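Local coordinates for protein LRA-12 (Uncultured bacterium, PDB 5AEB) that hydrolyses beta-lactam antibiotics, carbapenems among them, as a class B3 metallo-beta-lactamase with two zinc ions in its active site, at residues Leu153-His158 with Gly164-Leu169; Lys193-Val198 with Gly203-Tyr208. One frame throughout, in Å; residues are numbered along the deposited sequence.

Contact 1 of 2, residues Leu153-His158 with Gly164-Leu169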
ATOM      1  N   LEU A 153     -11.077   4.586  -8.188  1.00 23.18           N
ATOM      2  CA  LEU A 153     -10.573   3.516  -7.326  1.00 22.16           C
ATOM      3  C   LEU A 153     -11.669   3.010  -6.395  1.00 22.17           C
ATOM      4  O   LEU A 153     -12.471   3.790  -5.891  1.00 22.68           O
ATOM      5  CB  LEU A 153      -9.395   3.996  -6.489  1.00 21.97           C
ATOM      6  CG  LEU A 153      -8.008   3.847  -7.148  1.00 21.86           C
ATOM      7  CD1 LEU A 153      -7.914   4.627  -8.439  1.00 22.18           C
ATOM      8  CD2 LEU A 153      -6.922   4.313  -6.204  1.00 21.69           C
ATOM      9  N   VAL A 154     -11.725   1.706  -6.197  1.00 21.24           N
ATOM     10  CA  VAL A 154     -12.563   1.133  -5.195  1.00 21.61           C
ATOM     11  C   VAL A 154     -11.655   0.674  -4.034  1.00 21.21           C
ATOM     12  O   VAL A 154     -10.758  -0.179  -4.224  1.00 20.01           O
ATOM     13  CB  VAL A 154     -13.362  -0.076  -5.722  1.00 22.09           C
ATOM     14  CG1 VAL A 154     -14.240  -0.639  -4.607  1.00 22.71           C
ATOM     15  CG2 VAL A 154     -14.265   0.339  -6.873  1.00 22.90           C
ATOM     16  N   MET A 155     -11.889   1.238  -2.846  1.00 21.52           N
ATOM     17  CA  MET A 155     -11.218   0.733  -1.644  1.00 21.66           C
ATOM     18  C   MET A 155     -11.844  -0.547  -1.124  1.00 20.97           C
ATOM     19  O   MET A 155     -13.036  -0.605  -0.942  1.00 21.59           O
ATOM     20  CB  MET A 155     -11.210   1.749  -0.516  1.00 23.58           C
ATOM     21  CG  MET A 155     -10.118   1.421   0.492  1.00 24.78           C
ATOM     22  SD  MET A 155     -10.546   1.957   2.145  1.00 31.66           S
ATOM     23  CE  MET A 155     -11.847   0.772   2.525  1.00 28.15           C
ATOM     24  N   LEU A 156     -11.030  -1.573  -0.905  1.00 19.81           N
ATOM     25  CA  LEU A 156     -11.506  -2.820  -0.285  1.00 19.62           C
ATOM     26  C   LEU A 156     -10.960  -2.967   1.130  1.00 19.36           C
ATOM     27  O   LEU A 156      -9.750  -3.006   1.328  1.00 18.93           O
ATOM     28  CB  LEU A 156     -11.081  -4.025  -1.126  1.00 19.27           C
ATOM     29  CG  LEU A 156     -11.555  -3.939  -2.574  1.00 19.56           C
ATOM     30  CD1 LEU A 156     -10.844  -4.972  -3.439  1.00 19.33           C
ATOM     31  CD2 LEU A 156     -13.073  -3.994  -2.719  1.00 20.26           C
ATOM     32  N   HIS A 157     -11.850  -3.033   2.112  1.00 19.91           N
ATOM     33  CA  HIS A 157     -11.438  -3.192   3.499  1.00 19.96           C
ATOM     34  C   HIS A 157     -10.898  -4.581   3.648  1.00 19.72           C
ATOM     35  O   HIS A 157     -11.603  -5.567   3.402  1.00 20.03           O
ATOM     36  CB  HIS A 157     -12.639  -2.972   4.414  1.00 20.81           C
ATOM     37  CG  HIS A 157     -12.280  -2.869   5.882  1.00 21.04           C
ATOM     38  ND1 HIS A 157     -12.868  -3.648   6.843  1.00 21.62           N
ATOM     39  CD2 HIS A 157     -11.415  -2.015   6.545  1.00 20.93           C
ATOM     40  CE1 HIS A 157     -12.367  -3.310   8.049  1.00 21.82           C
ATOM     41  NE2 HIS A 157     -11.476  -2.318   7.868  1.00 21.50           N
ATOM     42  N   HIS A 158      -9.605  -4.674   3.960  1.00 19.29           N
ATOM     43  CA  HIS A 158      -8.973  -5.972   4.161  1.00 19.17           C
ATOM     44  C   HIS A 158      -8.238  -6.005   5.465  1.00 19.26           C
ATOM     45  O   HIS A 158      -7.003  -6.086   5.461  1.00 19.01           O
ATOM     46  CB  HIS A 158      -7.960  -6.273   3.046  1.00 18.75           C
ATOM     47  CG  HIS A 158      -8.577  -6.550   1.705  1.00 18.78           C
ATOM     48  ND1 HIS A 158      -9.806  -7.120   1.560  1.00 19.22           N
ATOM     49  CD2 HIS A 158      -8.073  -6.360   0.420  1.00 18.56           C
ATOM     50  CE1 HIS A 158     -10.082  -7.225   0.233  1.00 19.27           C
ATOM     51  NE2 HIS A 158      -9.019  -6.755  -0.452  1.00 18.84           N
ATOM     52  N   GLY A 164      -7.210  -1.288   9.790  1.00 21.01           N
ATOM     53  CA  GLY A 164      -7.760  -0.661   8.594  1.00 20.73           C
ATOM     54  C   GLY A 164      -6.979  -0.959   7.320  1.00 19.99           C
ATOM     55  O   GLY A 164      -7.056  -0.201   6.359  1.00 19.82           O
ATOM     56  N   SER A 165      -6.202  -2.030   7.285  1.00 19.67           N
ATOM     57  CA  SER A 165      -5.468  -2.288   6.051  1.00 19.16           C
ATOM     58  C   SER A 165      -6.463  -2.574   4.909  1.00 18.89           C
ATOM     59  O   SER A 165      -7.599  -3.057   5.135  1.00 19.08           O
ATOM     60  CB  SER A 165      -4.365  -3.351   6.201  1.00 19.08           C
ATOM     61  OG  SER A 165      -4.754  -4.438   7.018  1.00 19.24           O
ATOM     62  N   CYS A 166      -6.040  -2.254   3.689  1.00 18.60           N
ATOM     63  CA  CYS A 166      -6.980  -2.196   2.571  1.00 18.50           C
ATOM     64  C   CYS A 166      -6.266  -2.335   1.240  1.00 18.21           C
ATOM     65  O   CYS A 166      -5.056  -2.147   1.139  1.00 18.16           O
ATOM     66  CB  CYS A 166      -7.757  -0.859   2.608  1.00 18.80           C
ATOM     67  SG  CYS A 166      -6.648   0.570   2.485  1.00 18.87           S
ATOM     68  N   SER A 167      -7.036  -2.669   0.217  1.00 18.19           N
ATOM     69  CA  SER A 167      -6.520  -2.764  -1.130  1.00 18.06           C
ATOM     70  C   SER A 167      -7.341  -1.781  -1.998  1.00 18.19           C
ATOM     71  O   SER A 167      -8.413  -1.314  -1.571  1.00 18.43           O
ATOM     72  CB  SER A 167      -6.703  -4.202  -1.615  1.00 18.12           C
ATOM     73  OG  SER A 167      -5.919  -5.102  -0.838  1.00 18.11           O
ATOM     74  N   PHE A 168      -6.842  -1.503  -3.191  1.00 18.17           N
ATOM     75  CA  PHE A 168      -7.518  -0.674  -4.158  1.00 18.36           C
ATOM     76  C   PHE A 168      -7.622  -1.418  -5.479  1.00 18.48           C
ATOM     77  O   PHE A 168      -6.657  -1.981  -5.981  1.00 18.44           O
ATOM     78  CB  PHE A 168      -6.828   0.688  -4.364  1.00 18.43           C
ATOM     79  CG  PHE A 168      -6.636   1.453  -3.098  1.00 18.49           C
ATOM     80  CD1 PHE A 168      -7.644   2.266  -2.607  1.00 18.80           C
ATOM     81  CD2 PHE A 168      -5.465   1.311  -2.365  1.00 18.41           C
ATOM     82  CE1 PHE A 168      -7.477   2.959  -1.404  1.00 19.02           C
ATOM     83  CE2 PHE A 168      -5.284   1.991  -1.184  1.00 18.61           C
ATOM     84  CZ  PHE A 168      -6.304   2.803  -0.690  1.00 18.91           C
ATOM     85  N   LEU A 169      -8.831  -1.416  -6.007  1.00 18.80           N
ATOM     86  CA  LEU A 169      -9.168  -2.032  -7.270  1.00 19.11           C
ATOM     87  C   LEU A 169      -9.601  -0.918  -8.238  1.00 19.42           C
ATOM     88  O   LEU A 169     -10.483  -0.089  -7.909  1.00 19.65           O
ATOM     89  CB  LEU A 169     -10.326  -3.005  -7.032  1.00 19.47           C
ATOM     90  CG  LEU A 169     -10.869  -3.921  -8.126  1.00 20.02           C
ATOM     91  CD1 LEU A 169      -9.780  -4.926  -8.501  1.00 19.92           C
ATOM     92  CD2 LEU A 169     -12.110  -4.624  -7.516  1.00 20.50           C
TER
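Strand residues 153-157 run antiparallel to 166-169, their axes 4.6 Å apart at closest; V154 pairs with L169 and L156 with S167 through hydrogen bonds, while M155-F168 and H157-C166 are the non-hydrogen-bonded pairs. The bond from L156 N to S167 O is short (2.7 Å) and almost straight, at 178°. Past the last full pair, H158 N still reaches S165 O at 2.8 Å, but the bond is bent to 142° where the strands give way to the turn.

On one face M155 packs against F168 and C166. With CG anti to the backbone N (chi1 -160°), its chain lies between the side chains of these two opposing residues: M155 CG meets F168 CE1 at 3.6 Å, and M155 SD comes to 4.0 Å from C166 CB. L153 CD2 approaches the other end of the phenylalanine, 4.1 Å from F168 CB. These two strands form a beta hairpin within the five-stranded sheet of the metallo-beta-lactamase sandwich; M155, H157 and C166 touch D107 on strand 103-107 of the other sheet.

On the opposite face, L156 CD1 leans obliquely on L169 CB at 4.1 Å, and the CB atoms of V154 and L169 lie 4.4 Å apart. L156 rests on L218 and S167 on M215 of helix 204-216, while S167 OG is hydrogen-bonded to N185 N. The turn between the strands carries the zinc ligand H161. S165 OG takes a hydrogen bond from T162 N, tying the residue just before strand 166-173 to the residue directly after H161.

Contact 2 of 2, residues Lys193-Val198 with Gly203-Tyr208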
ATOM      1  N   LYS A 193       2.571 -14.144  18.607  1.00 45.19           N
ATOM      2  CA  LYS A 193       1.698 -14.953  19.461  1.00 44.44           C
ATOM      3  C   LYS A 193       0.395 -15.386  18.774  1.00 42.49           C
ATOM      4  O   LYS A 193       0.141 -15.025  17.624  1.00 40.63           O
ATOM      5  CB  LYS A 193       1.424 -14.231  20.796  1.00 46.66           C
ATOM      6  CG  LYS A 193       0.704 -12.887  20.690  1.00 47.26           C
ATOM      7  CD  LYS A 193       0.564 -12.217  22.056  1.00 48.84           C
ATOM      8  CE  LYS A 193       1.793 -11.399  22.418  1.00 50.22           C
ATOM      9  NZ  LYS A 193       1.969 -11.233  23.889  1.00 52.06           N
ATOM     10  N   LYS A 194      -0.401 -16.185  19.486  1.00 41.40           N
ATOM     11  CA  LYS A 194      -1.705 -16.655  19.025  1.00 40.54           C
ATOM     12  C   LYS A 194      -2.701 -15.500  18.978  1.00 39.49           C
ATOM     13  O   LYS A 194      -2.629 -14.585  19.810  1.00 39.61           O
ATOM     14  CB  LYS A 194      -2.246 -17.716  19.994  1.00 41.86           C
ATOM     15  CG  LYS A 194      -2.144 -19.154  19.524  1.00 43.55           C
ATOM     16  CD  LYS A 194      -0.707 -19.652  19.473  1.00 45.00           C
ATOM     17  CE  LYS A 194      -0.570 -20.839  18.526  1.00 44.85           C
ATOM     18  NZ  LYS A 194       0.870 -21.166  18.376  1.00 45.42           N
ATOM     19  N   PHE A 195      -3.644 -15.567  18.041  1.00 37.37           N
ATOM     20  CA  PHE A 195      -4.697 -14.558  17.907  1.00 36.64           C
ATOM     21  C   PHE A 195      -5.436 -14.292  19.209  1.00 38.37           C
ATOM     22  O   PHE A 195      -5.692 -13.123  19.559  1.00 38.76           O
ATOM     23  CB  PHE A 195      -5.715 -14.971  16.838  1.00 34.82           C
ATOM     24  CG  PHE A 195      -5.198 -14.867  15.433  1.00 32.91           C
ATOM     25  CD1 PHE A 195      -4.508 -13.740  15.010  1.00 31.54           C
ATOM     26  CD2 PHE A 195      -5.440 -15.882  14.525  1.00 32.53           C
ATOM     27  CE1 PHE A 195      -4.039 -13.643  13.709  1.00 30.68           C
ATOM     28  CE2 PHE A 195      -4.978 -15.788  13.225  1.00 31.50           C
ATOM     29  CZ  PHE A 195      -4.281 -14.666  12.813  1.00 30.20           C
ATOM     30  N   SER A 196      -5.755 -15.374  19.922  1.00 39.58           N
ATOM     31  CA  SER A 196      -6.488 -15.312  21.192  1.00 42.11           C
ATOM     32  C   SER A 196      -5.797 -14.481  22.270  1.00 42.63           C
ATOM     33  O   SER A 196      -6.445 -14.045  23.203  1.00 45.14           O
ATOM     34  CB  SER A 196      -6.747 -16.723  21.725  1.00 43.07           C
ATOM     35  OG  SER A 196      -5.541 -17.316  22.185  1.00 44.13           O
ATOM     36  N   GLU A 197      -4.493 -14.268  22.135  1.00 42.53           N
ATOM     37  CA  GLU A 197      -3.726 -13.498  23.102  1.00 43.96           C
ATOM     38  C   GLU A 197      -3.500 -12.049  22.681  1.00 43.41           C
ATOM     39  O   GLU A 197      -2.842 -11.309  23.385  1.00 44.07           O
ATOM     40  CB  GLU A 197      -2.379 -14.172  23.360  1.00 46.12           C
ATOM     41  CG  GLU A 197      -2.494 -15.584  23.911  1.00 48.81           C
ATOM     42  CD  GLU A 197      -1.161 -16.293  23.975  1.00 51.31           C
ATOM     43  OE1 GLU A 197      -0.163 -15.739  23.465  1.00 52.55           O
ATOM     44  OE2 GLU A 197      -1.105 -17.410  24.539  1.00 53.67           O
ATOM     45  N   VAL A 198      -4.028 -11.651  21.526  1.00 43.06           N
ATOM     46  CA  VAL A 198      -3.893 -10.269  21.048  1.00 42.96           C
ATOM     47  C   VAL A 198      -5.147  -9.550  21.482  1.00 43.89           C
ATOM     48  O   VAL A 198      -6.106  -9.438  20.715  1.00 43.96           O
ATOM     49  CB  VAL A 198      -3.795 -10.187  19.509  1.00 41.32           C
ATOM     50  CG1 VAL A 198      -3.443  -8.767  19.080  1.00 40.26           C
ATOM     51  CG2 VAL A 198      -2.788 -11.199  18.966  1.00 40.20           C
ATOM     52  N   GLY A 203     -11.323  -8.602  17.333  1.00 33.99           N
ATOM     53  CA  GLY A 203     -11.788  -9.226  16.113  1.00 32.44           C
ATOM     54  C   GLY A 203     -10.685  -9.655  15.168  1.00 30.68           C
ATOM     55  O   GLY A 203     -10.978  -9.928  14.001  1.00 29.87           O
ATOM     56  N   ILE A 204      -9.434  -9.737  15.652  1.00 29.49           N
ATOM     57  CA  ILE A 204      -8.303  -9.986  14.750  1.00 27.89           C
ATOM     58  C   ILE A 204      -8.442 -11.269  13.928  1.00 27.75           C
ATOM     59  O   ILE A 204      -8.178 -11.244  12.715  1.00 26.80           O
ATOM     60  CB  ILE A 204      -6.899  -9.894  15.414  1.00 27.81           C
ATOM     61  CG1 ILE A 204      -5.807  -9.762  14.332  1.00 26.83           C
ATOM     62  CG2 ILE A 204      -6.604 -11.079  16.337  1.00 28.19           C
ATOM     63  CD1 ILE A 204      -4.380  -9.801  14.843  1.00 26.62           C
ATOM     64  N   ALA A 205      -8.849 -12.376  14.566  1.00 27.82           N
ATOM     65  CA  ALA A 205      -8.963 -13.648  13.854  1.00 27.76           C
ATOM     66  C   ALA A 205     -10.090 -13.611  12.821  1.00 27.46           C
ATOM     67  O   ALA A 205      -9.936 -14.085  11.692  1.00 26.62           O
ATOM     68  CB  ALA A 205      -9.135 -14.826  14.821  1.00 28.62           C
ATOM     69  N   LYS A 206     -11.219 -13.036  13.209  1.00 28.07           N
ATOM     70  CA  LYS A 206     -12.342 -12.893  12.295  1.00 28.37           C
ATOM     71  C   LYS A 206     -11.981 -11.975  11.101  1.00 26.74           C
ATOM     72  O   LYS A 206     -12.370 -12.253   9.972  1.00 26.41           O
ATOM     73  CB  LYS A 206     -13.562 -12.396  13.079  1.00 30.60           C
ATOM     74  CG  LYS A 206     -14.683 -11.736  12.279  1.00 32.48           C
ATOM     75  CD  LYS A 206     -16.038 -11.849  13.013  1.00 34.92           C
ATOM     76  CE  LYS A 206     -16.004 -11.256  14.422  1.00 36.22           C
ATOM     77  NZ  LYS A 206     -17.003 -11.918  15.317  1.00 38.59           N
ATOM     78  N   ASP A 207     -11.217 -10.915  11.362  1.00 25.41           N
ATOM     79  CA  ASP A 207     -10.761  -9.988  10.332  1.00 24.00           C
ATOM     80  C   ASP A 207      -9.858 -10.696   9.296  1.00 23.18           C
ATOM     81  O   ASP A 207     -10.069 -10.553   8.086  1.00 22.59           O
ATOM     82  CB  ASP A 207     -10.014  -8.809  10.965  1.00 23.72           C
ATOM     83  CG  ASP A 207     -10.939  -7.693  11.442  1.00 24.03           C
ATOM     84  OD1 ASP A 207     -12.172  -7.809  11.352  1.00 24.51           O
ATOM     85  OD2 ASP A 207     -10.413  -6.654  11.878  1.00 24.28           O
ATOM     86  N   TYR A 208      -8.877 -11.460   9.772  1.00 22.71           N
ATOM     87  CA  TYR A 208      -8.066 -12.302   8.880  1.00 22.45           C
ATOM     88  C   TYR A 208      -8.928 -13.287   8.087  1.00 22.94           C
ATOM     89  O   TYR A 208      -8.757 -13.395   6.878  1.00 22.53           O
ATOM     90  CB  TYR A 208      -6.958 -13.040   9.630  1.00 22.26           C
ATOM     91  CG  TYR A 208      -5.716 -12.209   9.855  1.00 21.66           C
ATOM     92  CD1 TYR A 208      -4.818 -12.001   8.807  1.00 21.07           C
ATOM     93  CD2 TYR A 208      -5.428 -11.627  11.093  1.00 21.78           C
ATOM     94  CE1 TYR A 208      -3.684 -11.253   8.969  1.00 20.78           C
ATOM     95  CE2 TYR A 208      -4.280 -10.856  11.257  1.00 21.55           C
ATOM     96  CZ  TYR A 208      -3.415 -10.676  10.175  1.00 21.00           C
ATOM     97  OH  TYR A 208      -2.260  -9.937  10.256  1.00 21.01           O
TER
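The 2.8 Å bond from D207 N to G203 O closes the first turn of the helix, G203 holding the N-cap position, and this turn presents I204, A205 and Y208 to F195. In the other segment V198 N bonds to F195 O (3.0 Å), as expected of the 3-10 turn 195-197.

The F195 ring is the centre of the contact and meets I204, A205 and Y208. F195 CD1 lies 3.6 Å from the methyl I204 CG2, the two side chains crossing at about a right angle. I204 CG1 runs anti to the backbone N (chi1 -164°), which leaves the CG2 methyl between N and carbonyl carbon, facing F195. F195 CD2 lies 3.9 Å from A205 CB, and A205 CA stands over one face near the rim. Farther out, F195 CE1 touches Y208 CD2 at 3.6 Å. The two rings are tilted by 30° and slid apart, with centroids 5.3 Å from each other, so they scarcely overlap. I204 CG2 also serves V198, whose CB is 4.3 Å away.

Y208 OH is hydrogen-bonded to the carbonyl of T188, and the side chain of Y208 lies about 4 Å from that of the zinc ligand H161 (nearest atoms). Through F195 and V198 the loop that follows strand 178-184 packs against the start of helix 204-216, and H268, just beyond helix 251-267, brings its ring against F195.

Along the chain the contacts come in series: the hairpin of contact 1 closes, strand 178-184 adds itself beside strand 166-173, and the loop leaving it leads into contact 2. Their centres are 20 Å apart and their nearest atoms about 5 Å, without touching. Helix 204-216 connects them, since its first turn belongs to contact 2 while T211 and M215 further along rest against H158 and S167. Contact 1 lies nearer the middle of the chain and contact 2 toward its periphery. Both approach the zinc ligand H161, through S165 and Y208 respectively, so the end of the hairpin and the start of the helix both come close to the metal site.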